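Local coordinates for DMATS type aromatic prenyltransferase (Micromonospora olivasterospora, PDB 6ZRX), which probably transfers the dimethylallyl group of its prenyl diphosphate donor to the indole ring of tryptophan, as a 6-dimethylallyltryptophan synthase, at residues Arg256-Ser261 and Tyr277-Ser282. Numbering follows the deposited sequence.
Sequences RPLVGS and YVPIRS. With 6C7 (S-(3-methylbut-2-en-1-yl) trihydrogen thiodiphosphate), chain E; TRP (tryptophan), chain F.
Y277 and V259 form the hydrogen-bonded antiparallel pair of a hairpin whose strands, 258-265 and 273-278, belong to the ABBA barrel, and the pair illustrates how barrel strands hand side chains to a central active site. Both residues point to the same face of the sheet, towards the bound ligands. The Y277 N-H donates to V259 O at 2.8 Å, and V259 N returns a bond to Y277 O. With CG anti to its carbonyl carbon (chi1 -50°), the Y277 ring runs beside the neighbouring strand, its edge turned to V259 O and to S261 OG. The hydroxyls of S261 and Y277 share a hydrogen bond of 3.1 Å between OG and OH, and K211 also bonds the phenol oxygen. The prenyl thiodiphosphate approaches the same ring obliquely, its C10 lying 3.6 Å from Y277 CE2.

Past the paired strands, the P279 ring packs against the backbone carbonyls of R256 and P257, and S282 OG accepts a nearly straight bond from R256 N (3.0 Å). The extended R256 side chain crosses that of R281 at about a right angle, and R256 CD sits 3.3 Å above one face of the R281 guanidinium, offset toward the rim. The two guanidinium planes are 17° apart, and D56 forms salt bridges with both arginines, which probably offsets their like charges. The A328 carbonyl oxygen accepts a hydrogen bond from R281 NH1, while OXT of the bound tryptophan lies in the guanidinium plane at its edge and accepts a bond from R281 NH2 (3.0 Å, 167°). A fixed guanidinium thus binds the acceptor's carboxylate, and a tethered phenol ring lies against the thiodiphosphate analogue of the prenyl donor.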
loop_
_atom_site.group_PDB
_atom_site.type_symbol
_atom_site.label_atom_id
_atom_site.label_comp_id
_atom_site.label_asym_id
_atom_site.label_seq_id
_atom_site.Cartn_x
_atom_site.Cartn_y
_atom_site.Cartn_z
ATOM N N ARG A 256 1.331 15.696 1.931
ATOM C CA ARG A 256 1.637 14.276 2.186
ATOM C C ARG A 256 2.828 13.896 1.314
ATOM O O ARG A 256 2.949 14.345 0.173
ATOM C CB ARG A 256 0.404 13.396 1.957
ATOM C CG ARG A 256 -0.744 13.730 2.891
ATOM C CD ARG A 256 -1.917 12.762 2.799
ATOM N NE ARG A 256 -3.035 13.230 3.621
ATOM C CZ ARG A 256 -3.204 12.999 4.923
ATOM N NH1 ARG A 256 -2.338 12.267 5.608
ATOM N NH2 ARG A 256 -4.265 13.496 5.541
ATOM N N PRO A 257 3.753 13.070 1.833
ATOM C CA PRO A 257 5.027 12.828 1.170
ATOM C C PRO A 257 4.970 11.802 0.038
ATOM O O PRO A 257 4.156 10.875 0.092
ATOM C CB PRO A 257 5.882 12.269 2.309
ATOM C CG PRO A 257 4.885 11.488 3.145
ATOM C CD PRO A 257 3.620 12.319 3.091
ATOM N N LEU A 258 5.857 11.954 -0.936
ATOM C CA LEU A 258 6.115 10.912 -1.949
ATOM C C LEU A 258 6.671 9.672 -1.243
ATOM O O LEU A 258 7.391 9.824 -0.212
ATOM C CB LEU A 258 7.068 11.456 -3.024
ATOM C CG LEU A 258 6.504 12.594 -3.885
ATOM C CD1 LEU A 258 7.574 13.159 -4.818
ATOM C CD2 LEU A 258 5.294 12.140 -4.691
ATOM N N VAL A 259 6.293 8.496 -1.727
ATOM C CA VAL A 259 6.797 7.187 -1.251
ATOM C C VAL A 259 7.335 6.459 -2.471
ATOM O O VAL A 259 6.665 6.482 -3.520
ATOM C CB VAL A 259 5.718 6.365 -0.512
ATOM C CG1 VAL A 259 6.195 4.961 -0.190
ATOM C CG2 VAL A 259 5.237 7.069 0.746
ATOM N N GLY A 260 8.535 5.907 -2.355
ATOM C CA GLY A 260 9.134 5.041 -3.379
ATOM C C GLY A 260 9.334 3.647 -2.842
ATOM O O GLY A 260 9.676 3.509 -1.652
ATOM N N SER A 261 9.130 2.639 -3.670
ATOM C CA SER A 261 9.349 1.230 -3.289
ATOM C C SER A 261 10.388 0.621 -4.212
ATOM O O SER A 261 10.411 0.951 -5.423
ATOM C CB SER A 261 8.083 0.434 -3.263
ATOM O OG SER A 261 7.618 0.167 -4.562
ATOM N N TYR A 277 4.583 6.222 -5.428
ATOM C CA TYR A 277 3.216 6.389 -4.874
ATOM C C TYR A 277 3.019 7.860 -4.552
ATOM O O TYR A 277 3.701 8.377 -3.650
ATOM C CB TYR A 277 3.019 5.492 -3.645
ATOM C CG TYR A 277 3.408 4.061 -3.865
ATOM C CD1 TYR A 277 4.744 3.684 -3.859
ATOM C CD2 TYR A 277 2.463 3.078 -4.111
ATOM C CE1 TYR A 277 5.129 2.380 -4.091
ATOM C CE2 TYR A 277 2.835 1.765 -4.341
ATOM C CZ TYR A 277 4.175 1.412 -4.331
ATOM O OH TYR A 277 4.545 0.121 -4.551
ATOM N N VAL A 278 2.118 8.520 -5.280
ATOM C CA VAL A 278 1.760 9.942 -5.056
ATOM C C VAL A 278 0.491 9.976 -4.211
ATOM O O VAL A 278 -0.524 9.415 -4.629
ATOM C CB VAL A 278 1.570 10.686 -6.387
ATOM C CG1 VAL A 278 1.225 12.147 -6.157
ATOM C CG2 VAL A 278 2.790 10.535 -7.279
ATOM N N PRO A 279 0.508 10.623 -3.016
ATOM C CA PRO A 279 -0.698 10.791 -2.198
ATOM C C PRO A 279 -1.545 11.942 -2.752
ATOM O O PRO A 279 -1.656 12.988 -2.118
ATOM C CB PRO A 279 -0.125 11.086 -0.810
ATOM C CG PRO A 279 1.122 11.877 -1.131
ATOM C CD PRO A 279 1.685 11.224 -2.374
ATOM N N ILE A 280 -2.137 11.694 -3.911
ATOM C CA ILE A 280 -2.792 12.692 -4.802
ATOM C C ILE A 280 -3.844 13.495 -4.032
ATOM O O ILE A 280 -4.007 14.655 -4.350
ATOM C CB ILE A 280 -3.359 12.004 -6.066
ATOM C CG1 ILE A 280 -3.889 13.023 -7.073
ATOM C CG2 ILE A 280 -4.425 10.961 -5.725
ATOM C CD1 ILE A 280 -4.180 12.431 -8.436
ATOM N N ARG A 281 -4.503 12.900 -3.025
ATOM C CA ARG A 281 -5.553 13.566 -2.205
ATOM C C ARG A 281 -5.035 14.874 -1.579
ATOM O O ARG A 281 -5.863 15.746 -1.270
ATOM C CB ARG A 281 -6.051 12.616 -1.115
ATOM C CG ARG A 281 -5.030 12.232 -0.050
ATOM C CD ARG A 281 -5.662 11.199 0.867
ATOM N NE ARG A 281 -4.900 10.787 2.042
ATOM C CZ ARG A 281 -3.845 9.964 2.044
ATOM N NH1 ARG A 281 -3.344 9.493 0.916
ATOM N NH2 ARG A 281 -3.288 9.621 3.191
ATOM N N SER A 282 -3.725 14.983 -1.361
ATOM C CA SER A 282 -3.078 16.141 -0.692
ATOM C C SER A 282 -2.879 17.305 -1.685
ATOM O O SER A 282 -2.576 18.416 -1.225
ATOM C CB SER A 282 -1.762 15.709 -0.072
ATOM O OG SER A 282 -1.212 16.745 0.732
HETATM O O4 6C7 E . 2.547 -2.200 -5.875
HETATM P P1 6C7 E . 1.976 -3.353 -5.072
HETATM O O6 6C7 E . 1.254 -4.363 -5.927
HETATM O O5 6C7 E . 2.997 -4.007 -4.156
HETATM O O2 6C7 E . 0.869 -2.650 -4.149
HETATM P P3 6C7 E . 0.686 -2.368 -2.590
HETATM O O8 6C7 E . -0.625 -1.664 -2.436
HETATM O O7 6C7 E . 0.832 -3.680 -1.892
HETATM S S9 6C7 E . 2.141 -1.061 -1.952
HETATM C C10 6C7 E . 1.238 0.418 -1.398
HETATM C C11 6C7 E . 0.749 0.274 0.000
HETATM C C12 6C7 E . 1.433 0.558 1.105
HETATM C C13 6C7 E . 2.873 0.989 1.110
HETATM C C14 6C7 E . 0.824 0.465 2.471
HETATM N N TRP F . -2.833 5.887 4.877
HETATM C CA TRP F . -1.347 5.726 5.050
HETATM C C TRP F . -0.617 6.817 4.269
HETATM O O TRP F . 0.586 6.995 4.480
HETATM C CB TRP F . -0.888 4.326 4.627
HETATM C CG TRP F . -1.140 3.999 3.187
HETATM C CD1 TRP F . -2.290 3.499 2.647
HETATM C CD2 TRP F . -0.213 4.140 2.092
HETATM N NE1 TRP F . -2.148 3.331 1.299
HETATM C CE2 TRP F . -0.886 3.711 0.928
HETATM C CE3 TRP F . 1.101 4.599 1.977
HETATM C CZ2 TRP F . -0.281 3.716 -0.326
HETATM C CZ3 TRP F . 1.701 4.597 0.737
HETATM C CH2 TRP F . 1.016 4.163 -0.397
HETATM O OXT TRP F . -1.229 7.513 3.426
#